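Local coordinates for heterokaryon incompatibility protein s (Podospora anserina, PDB 2WVQ) that forms a prion and triggers a lethal reaction on meeting its incompatible het-S partner, so that only compatible cells survive vegetative fusion, at residues N17-N23 with I65-F71. The protein carries 2 engineered substitutions. Residues are numbered along the deposited sequence; the frame is centred on the assembly and turned at random.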
ATOM      1  N   ASN A  17      -7.973   1.967  20.616  1.00 36.89           N
ATOM      2  CA  ASN A  17      -6.682   1.986  21.312  1.00 34.93           C
ATOM      3  C   ASN A  17      -5.808   0.921  20.625  1.00 32.67           C
ATOM      4  O   ASN A  17      -6.322   0.175  19.777  1.00 32.31           O
ATOM      5  CB  ASN A  17      -6.846   1.738  22.818  1.00 34.44           C
ATOM      6  CG  ASN A  17      -7.727   0.567  23.126  1.00 36.62           C
ATOM      7  OD1 ASN A  17      -8.794   0.732  23.737  1.00 40.05           O
ATOM      8  ND2 ASN A  17      -7.296  -0.630  22.746  1.00 34.14           N
ATOM      9  N   VAL A  18      -4.526   0.859  20.973  1.00 29.88           N
ATOM     10  CA  VAL A  18      -3.564   0.048  20.258  1.00 28.53           C
ATOM     11  C   VAL A  18      -3.929  -1.425  20.321  1.00 28.56           C
ATOM     12  O   VAL A  18      -3.857  -2.120  19.300  1.00 28.68           O
ATOM     13  CB  VAL A  18      -2.092   0.274  20.742  1.00 29.36           C
ATOM     14  CG1 VAL A  18      -1.097  -0.585  19.926  1.00 26.45           C
ATOM     15  CG2 VAL A  18      -1.720   1.748  20.717  1.00 28.66           C
ATOM     16  N   ALA A  19      -4.366  -1.904  21.492  1.00 27.64           N
ATOM     17  CA  ALA A  19      -4.692  -3.329  21.662  1.00 26.77           C
ATOM     18  C   ALA A  19      -5.877  -3.757  20.782  1.00 25.89           C
ATOM     19  O   ALA A  19      -5.873  -4.832  20.142  1.00 25.77           O
ATOM     20  CB  ALA A  19      -4.978  -3.639  23.162  1.00 26.76           C
ATOM     21  N   GLY A  20      -6.876  -2.912  20.768  1.00 24.65           N
ATOM     22  CA  GLY A  20      -8.065  -3.104  19.965  1.00 25.99           C
ATOM     23  C   GLY A  20      -7.779  -3.073  18.471  1.00 25.46           C
ATOM     24  O   GLY A  20      -8.286  -3.930  17.741  1.00 26.94           O
ATOM     25  N   LEU A  21      -6.956  -2.115  18.018  1.00 26.60           N
ATOM     26  CA  LEU A  21      -6.464  -2.063  16.607  1.00 25.47           C
ATOM     27  C   LEU A  21      -5.537  -3.242  16.271  1.00 26.07           C
ATOM     28  O   LEU A  21      -5.673  -3.875  15.219  1.00 24.54           O
ATOM     29  CB  LEU A  21      -5.733  -0.739  16.345  1.00 26.00           C
ATOM     30  CG  LEU A  21      -6.530   0.583  16.452  1.00 28.29           C
ATOM     31  CD1 LEU A  21      -5.615   1.821  16.592  1.00 26.28           C
ATOM     32  CD2 LEU A  21      -7.569   0.750  15.316  1.00 28.71           C
ATOM     33  N   PHE A  22      -4.616  -3.566  17.184  1.00 27.13           N
ATOM     34  CA  PHE A  22      -3.746  -4.754  17.040  1.00 26.86           C
ATOM     35  C   PHE A  22      -4.509  -6.051  16.861  1.00 27.62           C
ATOM     36  O   PHE A  22      -4.199  -6.818  15.935  1.00 28.24           O
ATOM     37  CB  PHE A  22      -2.768  -4.918  18.211  1.00 28.13           C
ATOM     38  CG  PHE A  22      -2.001  -6.211  18.168  1.00 27.29           C
ATOM     39  CD1 PHE A  22      -0.827  -6.311  17.414  1.00 28.29           C
ATOM     40  CD2 PHE A  22      -2.450  -7.313  18.845  1.00 25.85           C
ATOM     41  CE1 PHE A  22      -0.125  -7.511  17.353  1.00 24.01           C
ATOM     42  CE2 PHE A  22      -1.735  -8.548  18.813  1.00 24.94           C
ATOM     43  CZ  PHE A  22      -0.578  -8.635  18.074  1.00 26.95           C
ATOM     44  N   ASN A  23      -5.491  -6.307  17.731  1.00 28.20           N
ATOM     45  CA  ASN A  23      -6.292  -7.553  17.656  1.00 30.02           C
ATOM     46  C   ASN A  23      -7.094  -7.638  16.350  1.00 30.87           C
ATOM     47  O   ASN A  23      -7.229  -8.711  15.776  1.00 30.61           O
ATOM     48  CB  ASN A  23      -7.183  -7.780  18.899  1.00 29.98           C
ATOM     49  CG  ASN A  23      -6.355  -8.072  20.182  1.00 29.58           C
ATOM     50  OD1 ASN A  23      -5.376  -8.830  20.153  1.00 32.13           O
ATOM     51  ND2 ASN A  23      -6.716  -7.420  21.271  1.00 28.67           N
ATOM     52  N   ILE A  65       0.454  -6.992  25.144  1.00 25.96           N
ATOM     53  CA  ILE A  65      -0.513  -6.074  24.567  1.00 26.62           C
ATOM     54  C   ILE A  65      -1.864  -6.033  25.285  1.00 27.14           C
ATOM     55  O   ILE A  65      -2.471  -4.972  25.432  1.00 27.64           O
ATOM     56  CB  ILE A  65      -0.711  -6.404  22.989  1.00 25.74           C
ATOM     57  CG1 ILE A  65      -1.639  -5.385  22.306  1.00 29.24           C
ATOM     58  CG2 ILE A  65      -1.251  -7.798  22.798  1.00 22.21           C
ATOM     59  CD1 ILE A  65      -0.970  -4.114  21.803  1.00 30.18           C
ATOM     60  N   ASN A  66      -2.333  -7.185  25.734  1.00 28.68           N
ATOM     61  CA  ASN A  66      -3.629  -7.282  26.395  1.00 30.58           C
ATOM     62  C   ASN A  66      -3.658  -6.975  27.903  1.00 31.64           C
ATOM     63  O   ASN A  66      -4.739  -6.800  28.486  1.00 31.53           O
ATOM     64  CB  ASN A  66      -4.205  -8.662  26.145  1.00 30.67           C
ATOM     65  CG  ASN A  66      -4.685  -8.819  24.766  1.00 33.73           C
ATOM     66  OD1 ASN A  66      -4.522  -9.893  24.170  1.00 37.19           O
ATOM     67  ND2 ASN A  66      -5.233  -7.724  24.188  1.00 30.50           N
ATOM     68  N   ASP A  67      -2.477  -6.888  28.512  1.00 32.21           N
ATOM     69  CA  ASP A  67      -2.357  -6.732  29.972  1.00 31.96           C
ATOM     70  C   ASP A  67      -1.823  -5.365  30.358  1.00 31.65           C
ATOM     71  O   ASP A  67      -2.152  -4.854  31.424  1.00 32.31           O
ATOM     72  CB  ASP A  67      -1.428  -7.800  30.565  1.00 32.49           C
ATOM     73  CG  ASP A  67      -1.870  -9.223  30.257  1.00 32.59           C
ATOM     74  OD1 ASP A  67      -3.086  -9.543  30.259  1.00 34.16           O
ATOM     75  OD2 ASP A  67      -0.974 -10.058  30.079  1.00 33.81           O
ATOM     76  N   ASP A  68      -1.003  -4.786  29.484  1.00 30.72           N
ATOM     77  CA  ASP A  68      -0.348  -3.508  29.705  1.00 30.76           C
ATOM     78  C   ASP A  68      -1.297  -2.329  29.359  1.00 30.43           C
ATOM     79  O   ASP A  68      -1.696  -2.165  28.203  1.00 29.49           O
ATOM     80  CB  ASP A  68       0.969  -3.468  28.905  1.00 31.25           C
ATOM     81  CG  ASP A  68       1.791  -2.193  29.138  1.00 32.95           C
ATOM     82  OD1 ASP A  68       2.959  -2.152  28.708  1.00 37.13           O
ATOM     83  OD2 ASP A  68       1.291  -1.220  29.708  1.00 33.21           O
ATOM     84  N   PRO A  69      -1.667  -1.514  30.383  1.00 29.88           N
ATOM     85  CA  PRO A  69      -2.629  -0.436  30.195  1.00 28.92           C
ATOM     86  C   PRO A  69      -2.218   0.656  29.210  1.00 28.42           C
ATOM     87  O   PRO A  69      -3.102   1.300  28.668  1.00 27.39           O
ATOM     88  CB  PRO A  69      -2.834   0.124  31.603  1.00 29.65           C
ATOM     89  CG  PRO A  69      -1.614  -0.314  32.387  1.00 30.38           C
ATOM     90  CD  PRO A  69      -1.237  -1.636  31.791  1.00 30.54           C
ATOM     91  N   ARG A  70      -0.914   0.872  28.987  1.00 28.08           N
ATOM     92  CA  ARG A  70      -0.450   1.807  27.949  1.00 29.47           C
ATOM     93  C   ARG A  70      -1.196   1.568  26.622  1.00 28.48           C
ATOM     94  O   ARG A  70      -1.515   2.517  25.926  1.00 28.96           O
ATOM     95  CB  ARG A  70       1.062   1.671  27.676  1.00 29.51           C
ATOM     96  CG  ARG A  70       1.973   2.513  28.548  1.00 30.03           C
ATOM     97  CD  ARG A  70       3.436   2.265  28.213  1.00 30.53           C
ATOM     98  NE  ARG A  70       3.759   0.862  27.944  1.00 33.69           N
ATOM     99  CZ  ARG A  70       4.924   0.461  27.437  1.00 35.65           C
ATOM    100  NH1 ARG A  70       5.159  -0.822  27.207  1.00 36.29           N
ATOM    101  NH2 ARG A  70       5.859   1.355  27.143  1.00 37.54           N
ATOM    102  N   PHE A  71      -1.481   0.303  26.311  0.60 28.24           N
ATOM    103  CA  PHE A  71      -2.115  -0.086  25.028  0.60 28.04           C
ATOM    104  C   PHE A  71      -3.620   0.048  25.045  0.60 28.57           C
ATOM    105  O   PHE A  71      -4.256  -0.123  24.018  0.60 26.91           O
ATOM    106  CB  PHE A  71      -1.754  -1.519  24.638  0.60 27.04           C
ATOM    107  CG  PHE A  71      -0.298  -1.751  24.546  0.60 26.41           C
ATOM    108  CD1 PHE A  71       0.310  -2.712  25.342  0.60 23.16           C
ATOM    109  CD2 PHE A  71       0.483  -0.991  23.672  0.60 26.93           C
ATOM    110  CE1 PHE A  71       1.670  -2.922  25.287  0.60 23.14           C
ATOM    111  CE2 PHE A  71       1.843  -1.190  23.595  0.60 27.31           C
ATOM    112  CZ  PHE A  71       2.447  -2.160  24.420  0.60 27.22           C
TER
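The N-terminal end of helix 18-28, in the globular HeLo domain, packs on the loop that leads from helix 42-62 to helix 79-108. This is packing within a domain dispensable for prion formation. N17 holds the N-cap position of that helix. One backbone hydrogen bond joins the segments: A19 N donates to F71 O over 3.1 Å, nearly straight at 167°. The N-H of A19 lies in the first turn, where helix N-H groups lack a carbonyl of their own helix. The loop carbonyl fills that role here. It could also be polarised by the start of the helix.

I65 fills the centre of the contact. Its CG1 is anti to the backbone N (chi1 -175°), which sends CG1 and CD1 to the helix. CG1 rests against A19 CB at 3.9 Å. CD1 meets V18 CG1 at 4.0 Å, the two side chains crossing at about a right angle. In one of two F71 conformers, CD1 also lies over one face of the F71 ring, 3.7 Å above its plane and offset toward the rim. In that conformer V18 CG1 reaches F71 CD2 at 4.1 Å, so V18 touches both I65 and F71. On the other flank, CD2 of F22 approaches I65 CG1 at 4.0 Å.

D68 OD2 accepts from R70 N, an Asx turn, while the R70 side chain forms a salt bridge to D68 OD1 through NH1 and NE.

W59 of helix 42-62 meets the F22 ring and also touches I65. L56 of that helix adds to the cover on F22. K85 of helix 79-108 lies against V18.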